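Local coordinates for type 2A phosphatase-associated protein 42 (Saccharomyces cerevisiae, PDB 2V0P), which inhibits the type 2A-like phosphatase SIT4, associates with PP2A catalytic subunits and takes part in negative regulation of TOR signalling in response to the nitrogen source, at residues N173-L187 / L199-L213. Numbering follows the deposited sequence.
Sequences NKEISTKLHCLELEL and LLRELYLMRLHHFSL. With ZN (zinc ion), chain C.
Leu-180 and Met-206, the latter modelled as selenomethionine, pack against each other at the centre of the contact, each a knob in a hole of the other helix. Met-206 lays its CG against the backbone of Leu-180, 3.6 Å from the N atom, and its chain then bends twice, carrying SE over Ile-176 CG2 and CE onto the aliphatic part of Lys-179. Leu-180, with CG anti to the backbone N (chi1 175°), spreads its methyls along the groove: CD1 touches Leu-203 CD1 at 3.5 Å, while CD2 rests on His-210 CB. Near the last residues of segment 173-187, Leu-187 CD2 packs on Leu-199 CB at 3.6 Å. The pair belongs to the tetratricopeptide-repeat-like fold of this N-terminal domain of Tap42, in which antiparallel helices pack side by side; the axes of segments 173-186 and 199-213 run nearly antiparallel, at 152°, and approach to 9.1 Å. Helix 199-231 turns its other side, with Leu-208 and Phe-211, to Phe-114 of helix 93-120. Further along, Ile-176 sits over the face of the His-209 ring, CG1 3.8 Å from the centroid in a CH-pi contact, while His-209 NE2 is hydrogen-bonded to Asp-125. Replacing His-209 by an alanine would remove the ring, and Ile-176 would probably lose the flat surface it rests on while Asp-125 is left without this partner. At the polar edge, Glu-184 drapes its CG over Leu-203 CD1 and extends to Arg-207, whose NH2 donates to OE2 at 2.7 Å, a nearly straight hydrogen bond (N-H...O 162°) within a salt bridge, lying close to the guanidinium plane and meeting the carboxylate oxygen on its anti side.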
loop_
_atom_site.group_PDB
_atom_site.type_symbol
_atom_site.label_atom_id
_atom_site.label_comp_id
_atom_site.label_asym_id
_atom_site.label_seq_id
_atom_site.Cartn_x
_atom_site.Cartn_y
_atom_site.Cartn_z
ATOM N N ASN A 173 7.620 15.729 -14.395
ATOM C CA ASN A 173 6.835 16.560 -13.530
ATOM C C ASN A 173 7.603 17.768 -13.030
ATOM O O ASN A 173 7.102 18.884 -13.073
ATOM C CB ASN A 173 6.409 15.709 -12.338
ATOM C CG ASN A 173 5.055 16.049 -11.824
ATOM O OD1 ASN A 173 4.372 16.906 -12.336
ATOM N ND2 ASN A 173 4.642 15.340 -10.795
ATOM N N LYS A 174 8.826 17.545 -12.562
ATOM C CA LYS A 174 9.728 18.603 -12.146
ATOM C C LYS A 174 10.046 19.561 -13.291
ATOM O O LYS A 174 10.064 20.759 -13.107
ATOM C CB LYS A 174 11.023 17.989 -11.608
ATOM C CG LYS A 174 11.973 18.967 -10.965
ATOM C CD LYS A 174 13.097 18.234 -10.227
ATOM C CE LYS A 174 14.393 19.023 -10.266
ATOM N NZ LYS A 174 15.008 19.028 -11.632
ATOM N N GLU A 175 10.300 19.022 -14.465
ATOM C CA GLU A 175 10.650 19.830 -15.617
ATOM C C GLU A 175 9.494 20.829 -15.904
ATOM O O GLU A 175 9.699 22.031 -15.923
ATOM C CB GLU A 175 10.896 18.918 -16.800
ATOM C CG GLU A 175 11.473 19.596 -18.016
ATOM C CD GLU A 175 11.488 18.689 -19.240
ATOM O OE1 GLU A 175 11.060 17.512 -19.128
ATOM O OE2 GLU A 175 11.920 19.160 -20.317
ATOM N N ILE A 176 8.294 20.293 -16.065
ATOM C CA ILE A 176 7.092 21.081 -16.433
ATOM C C ILE A 176 6.731 22.003 -15.290
ATOM O O ILE A 176 6.408 23.178 -15.537
ATOM C CB ILE A 176 5.960 20.157 -16.879
ATOM C CG1 ILE A 176 6.384 19.457 -18.168
ATOM C CG2 ILE A 176 4.618 20.862 -16.977
ATOM C CD1 ILE A 176 6.965 20.354 -19.189
ATOM N N SER A 177 6.874 21.543 -14.052
ATOM C CA SER A 177 6.696 22.469 -12.934
ATOM C C SER A 177 7.601 23.710 -12.996
ATOM O O SER A 177 7.123 24.835 -12.801
ATOM C CB SER A 177 6.820 21.791 -11.570
ATOM O OG SER A 177 5.804 20.859 -11.433
ATOM N N THR A 178 8.886 23.510 -13.274
ATOM C CA THR A 178 9.821 24.605 -13.384
ATOM C C THR A 178 9.460 25.510 -14.555
ATOM O O THR A 178 9.489 26.712 -14.401
ATOM C CB THR A 178 11.287 24.115 -13.515
ATOM O OG1 THR A 178 11.569 23.227 -12.432
ATOM C CG2 THR A 178 12.258 25.263 -13.457
ATOM N N LYS A 179 9.125 24.941 -15.706
ATOM C CA LYS A 179 8.691 25.748 -16.845
ATOM C C LYS A 179 7.435 26.572 -16.493
ATOM O O LYS A 179 7.367 27.771 -16.786
ATOM C CB LYS A 179 8.478 24.900 -18.099
ATOM C CG LYS A 179 9.766 24.529 -18.808
ATOM C CD LYS A 179 9.608 23.276 -19.692
ATOM C CE LYS A 179 8.840 23.556 -20.989
ATOM N NZ LYS A 179 8.780 22.362 -21.903
ATOM N N LEU A 180 6.488 25.948 -15.819
ATOM C CA LEU A 180 5.283 26.650 -15.327
ATOM C C LEU A 180 5.610 27.767 -14.334
ATOM O O LEU A 180 5.103 28.888 -14.420
ATOM C CB LEU A 180 4.316 25.641 -14.719
ATOM C CG LEU A 180 3.053 26.181 -14.033
ATOM C CD1 LEU A 180 2.306 27.121 -14.962
ATOM C CD2 LEU A 180 2.194 25.074 -13.626
ATOM N N HIS A 181 6.493 27.456 -13.398
ATOM C CA HIS A 181 6.976 28.414 -12.432
ATOM C C HIS A 181 7.592 29.646 -13.117
ATOM O O HIS A 181 7.167 30.768 -12.835
ATOM C CB HIS A 181 7.977 27.708 -11.492
ATOM C CG HIS A 181 8.337 28.487 -10.268
ATOM N ND1 HIS A 181 7.428 29.255 -9.573
ATOM C CD2 HIS A 181 9.509 28.602 -9.603
ATOM C CE1 HIS A 181 8.028 29.823 -8.544
ATOM N NE2 HIS A 181 9.287 29.435 -8.534
ATOM N N CYS A 182 8.569 29.462 -14.008
ATOM C CA CYS A 182 9.234 30.633 -14.642
ATOM C C CYS A 182 8.178 31.477 -15.448
ATOM O O CYS A 182 8.222 32.704 -15.421
ATOM C CB CYS A 182 10.581 30.282 -15.391
ATOM S SG CYS A 182 12.376 30.869 -14.706
ATOM N N LEU A 183 7.219 30.824 -16.096
ATOM C CA LEU A 183 6.076 31.493 -16.779
ATOM C C LEU A 183 5.202 32.339 -15.867
ATOM O O LEU A 183 5.040 33.530 -16.118
ATOM C CB LEU A 183 5.235 30.518 -17.572
ATOM C CG LEU A 183 5.777 30.079 -18.923
ATOM C CD1 LEU A 183 5.048 28.865 -19.441
ATOM C CD2 LEU A 183 5.769 31.193 -19.944
ATOM N N GLU A 184 4.731 31.770 -14.772
ATOM C CA GLU A 184 3.986 32.525 -13.769
ATOM C C GLU A 184 4.741 33.771 -13.285
ATOM O O GLU A 184 4.142 34.835 -13.134
ATOM C CB GLU A 184 3.589 31.638 -12.584
ATOM C CG GLU A 184 2.538 30.599 -12.927
ATOM C CD GLU A 184 2.387 29.521 -11.872
ATOM O OE1 GLU A 184 3.288 29.394 -11.017
ATOM O OE2 GLU A 184 1.366 28.785 -11.902
ATOM N N LEU A 185 6.052 33.642 -13.064
ATOM C CA LEU A 185 6.847 34.750 -12.562
ATOM C C LEU A 185 7.095 35.811 -13.632
ATOM O O LEU A 185 7.069 36.994 -13.335
ATOM C CB LEU A 185 8.168 34.245 -11.990
ATOM C CG LEU A 185 8.123 33.542 -10.639
ATOM C CD1 LEU A 185 9.292 32.583 -10.530
ATOM C CD2 LEU A 185 8.150 34.551 -9.513
ATOM N N GLU A 186 7.325 35.381 -14.866
ATOM C CA GLU A 186 7.460 36.312 -15.988
ATOM C C GLU A 186 6.193 37.167 -16.197
ATOM O O GLU A 186 6.288 38.296 -16.695
ATOM C CB GLU A 186 7.845 35.578 -17.268
ATOM C CG GLU A 186 9.293 35.142 -17.304
ATOM C CD GLU A 186 9.696 34.541 -18.639
ATOM O OE1 GLU A 186 9.013 33.593 -19.101
ATOM O OE2 GLU A 186 10.706 35.017 -19.218
ATOM N N LEU A 187 5.033 36.635 -15.794
ATOM C CA LEU A 187 3.775 37.393 -15.791
ATOM C C LEU A 187 3.671 38.367 -14.612
ATOM O O LEU A 187 3.450 37.961 -13.466
ATOM C CB LEU A 187 2.565 36.456 -15.812
ATOM C CG LEU A 187 1.903 36.095 -17.145
ATOM C CD1 LEU A 187 1.473 37.353 -17.924
ATOM C CD2 LEU A 187 2.791 35.197 -17.996
ATOM N N LEU A 199 2.212 35.906 -23.525
ATOM C CA LEU A 199 2.627 34.813 -22.640
ATOM C C LEU A 199 1.440 34.073 -22.017
ATOM O O LEU A 199 1.565 32.912 -21.661
ATOM C CB LEU A 199 3.570 35.304 -21.541
ATOM C CG LEU A 199 4.844 36.070 -21.926
ATOM C CD1 LEU A 199 5.719 36.253 -20.690
ATOM C CD2 LEU A 199 5.648 35.405 -23.064
ATOM N N LEU A 200 0.298 34.743 -21.894
ATOM C CA LEU A 200 -0.857 34.167 -21.197
ATOM C C LEU A 200 -1.253 32.799 -21.701
ATOM O O LEU A 200 -1.491 31.830 -20.903
ATOM C CB LEU A 200 -2.076 35.103 -21.275
ATOM C CG LEU A 200 -2.872 35.179 -19.985
ATOM C CD1 LEU A 200 -2.044 35.962 -18.972
ATOM C CD2 LEU A 200 -4.232 35.865 -20.208
ATOM N N ARG A 201 -1.382 32.716 -23.005
ATOM C CA ARG A 201 -1.768 31.495 -23.672
ATOM C C ARG A 201 -0.791 30.355 -23.389
ATOM O O ARG A 201 -1.205 29.229 -23.265
ATOM C CB ARG A 201 -1.849 31.703 -25.174
ATOM C CG ARG A 201 -2.364 30.507 -25.915
ATOM C CD ARG A 201 -2.875 30.887 -27.302
ATOM N NE ARG A 201 -3.584 29.753 -27.856
ATOM C CZ ARG A 201 -4.909 29.624 -27.892
ATOM N NH1 ARG A 201 -5.719 30.612 -27.443
ATOM N NH2 ARG A 201 -5.420 28.503 -28.401
ATOM N N GLU A 202 0.510 30.694 -23.374
ATOM C CA GLU A 202 1.553 29.739 -23.072
ATOM C C GLU A 202 1.438 29.257 -21.620
ATOM O O GLU A 202 1.514 28.093 -21.366
ATOM C CB GLU A 202 2.915 30.372 -23.333
ATOM C CG GLU A 202 4.102 29.522 -22.914
ATOM C CD GLU A 202 5.430 30.146 -23.298
ATOM O OE1 GLU A 202 5.549 31.389 -23.224
ATOM O OE2 GLU A 202 6.361 29.398 -23.667
ATOM N N LEU A 203 1.245 30.186 -20.696
ATOM C CA LEU A 203 1.018 29.857 -19.307
ATOM C C LEU A 203 -0.160 28.880 -19.078
ATOM O O LEU A 203 -0.042 27.919 -18.310
ATOM C CB LEU A 203 0.889 31.144 -18.501
ATOM C CG LEU A 203 0.461 31.139 -17.044
ATOM C CD1 LEU A 203 1.408 30.252 -16.256
ATOM C CD2 LEU A 203 0.442 32.561 -16.483
ATOM N N TYR A 204 -1.293 29.140 -19.720
ATOM C CA TYR A 204 -2.451 28.334 -19.588
ATOM C C TYR A 204 -2.263 26.915 -20.079
ATOM O O TYR A 204 -2.711 25.987 -19.428
ATOM C CB TYR A 204 -3.668 28.994 -20.255
ATOM C CG TYR A 204 -4.081 30.272 -19.589
ATOM C CD1 TYR A 204 -3.655 30.589 -18.301
ATOM C CD2 TYR A 204 -4.953 31.147 -20.221
ATOM C CE1 TYR A 204 -4.059 31.778 -17.670
ATOM C CE2 TYR A 204 -5.351 32.327 -19.612
ATOM C CZ TYR A 204 -4.924 32.630 -18.334
ATOM O OH TYR A 204 -5.359 33.809 -17.735
ATOM N N LEU A 205 -1.622 26.770 -21.207
ATOM C CA LEU A 205 -1.240 25.499 -21.774
ATOM C C LEU A 205 -0.243 24.764 -20.891
ATOM O O LEU A 205 -0.383 23.600 -20.773
ATOM C CB LEU A 205 -0.683 25.618 -23.166
ATOM C CG LEU A 205 -1.743 26.086 -24.186
ATOM C CD1 LEU A 205 -1.068 26.535 -25.422
ATOM C CD2 LEU A 205 -2.737 24.976 -24.470
HETATM N N MSE A 206 0.772 25.459 -20.385
HETATM C CA MSE A 206 1.775 24.862 -19.479
HETATM C C MSE A 206 1.097 24.439 -18.183
HETATM O O MSE A 206 1.495 23.457 -17.535
HETATM C CB MSE A 206 2.930 25.836 -19.190
HETATM C CG MSE A 206 4.147 25.195 -18.472
HETATM SE SE MSE A 206 4.953 23.802 -19.592
HETATM C CE MSE A 206 5.656 24.906 -21.048
ATOM N N ARG A 207 0.116 25.214 -17.764
ATOM C CA ARG A 207 -0.582 24.875 -16.572
ATOM C C ARG A 207 -1.326 23.506 -16.787
ATOM O O ARG A 207 -1.197 22.575 -15.988
ATOM C CB ARG A 207 -1.416 26.065 -16.121
ATOM C CG ARG A 207 -2.284 25.843 -14.929
ATOM C CD ARG A 207 -2.815 27.184 -14.468
ATOM N NE ARG A 207 -1.727 27.990 -13.928
ATOM C CZ ARG A 207 -1.683 29.318 -13.927
ATOM N NH1 ARG A 207 -2.668 30.047 -14.456
ATOM N NH2 ARG A 207 -0.629 29.924 -13.398
ATOM N N LEU A 208 -2.008 23.346 -17.917
ATOM C CA LEU A 208 -2.666 22.069 -18.195
ATOM C C LEU A 208 -1.616 20.935 -18.209
ATOM O O LEU A 208 -1.860 19.846 -17.733
ATOM C CB LEU A 208 -3.443 22.119 -19.526
ATOM C CG LEU A 208 -4.633 23.065 -19.408
ATOM C CD1 LEU A 208 -5.280 23.185 -20.811
ATOM C CD2 LEU A 208 -5.685 22.661 -18.442
ATOM N N HIS A 209 -0.459 21.228 -18.787
ATOM C CA HIS A 209 0.608 20.257 -18.890
ATOM C C HIS A 209 0.970 19.741 -17.470
ATOM O O HIS A 209 1.065 18.578 -17.306
ATOM C CB HIS A 209 1.815 20.881 -19.597
ATOM C CG HIS A 209 2.780 19.875 -20.133
ATOM N ND1 HIS A 209 3.692 20.172 -21.125
ATOM C CD2 HIS A 209 2.932 18.561 -19.859
ATOM C CE1 HIS A 209 4.402 19.090 -21.391
ATOM N NE2 HIS A 209 3.951 18.103 -20.645
ATOM N N HIS A 210 1.085 20.630 -16.494
ATOM C CA HIS A 210 1.552 20.327 -15.170
ATOM C C HIS A 210 0.430 19.515 -14.543
ATOM O O HIS A 210 0.692 18.492 -13.975
ATOM C CB HIS A 210 1.855 21.604 -14.409
ATOM C CG HIS A 210 1.912 21.441 -12.939
ATOM N ND1 HIS A 210 0.996 22.028 -12.091
ATOM C CD2 HIS A 210 2.736 20.713 -12.154
ATOM C CE1 HIS A 210 1.262 21.673 -10.846
ATOM N NE2 HIS A 210 2.314 20.878 -10.859
ATOM N N PHE A 211 -0.820 19.966 -14.755
ATOM C CA PHE A 211 -1.988 19.217 -14.289
ATOM C C PHE A 211 -2.060 17.748 -14.740
ATOM O O PHE A 211 -2.373 16.861 -13.928
ATOM C CB PHE A 211 -3.267 19.979 -14.594
ATOM C CG PHE A 211 -3.355 21.297 -13.930
ATOM C CD1 PHE A 211 -2.562 21.633 -12.884
ATOM C CD2 PHE A 211 -4.357 22.216 -14.350
ATOM C CE1 PHE A 211 -2.699 22.891 -12.233
ATOM C CE2 PHE A 211 -4.505 23.430 -13.735
ATOM C CZ PHE A 211 -3.682 23.792 -12.682
ATOM N N SER A 212 -1.763 17.479 -16.001
ATOM C CA SER A 212 -1.806 16.151 -16.519
ATOM C C SER A 212 -0.743 15.258 -15.835
ATOM O O SER A 212 -1.029 14.108 -15.546
ATOM C CB SER A 212 -1.638 16.144 -18.046
ATOM O OG SER A 212 -0.292 16.315 -18.368
ATOM N N LEU A 213 0.427 15.801 -15.545
ATOM C CA LEU A 213 1.438 15.053 -14.844
ATOM C C LEU A 213 0.984 14.833 -13.359
ATOM O O LEU A 213 1.008 13.728 -12.932
ATOM C CB LEU A 213 2.787 15.709 -14.975
ATOM C CG LEU A 213 3.281 15.591 -16.444
ATOM C CD1 LEU A 213 4.209 16.700 -16.712
ATOM C CD2 LEU A 213 4.008 14.246 -16.688
HETATM ZN ZN ZN C . 12.701 30.932 -13.326
#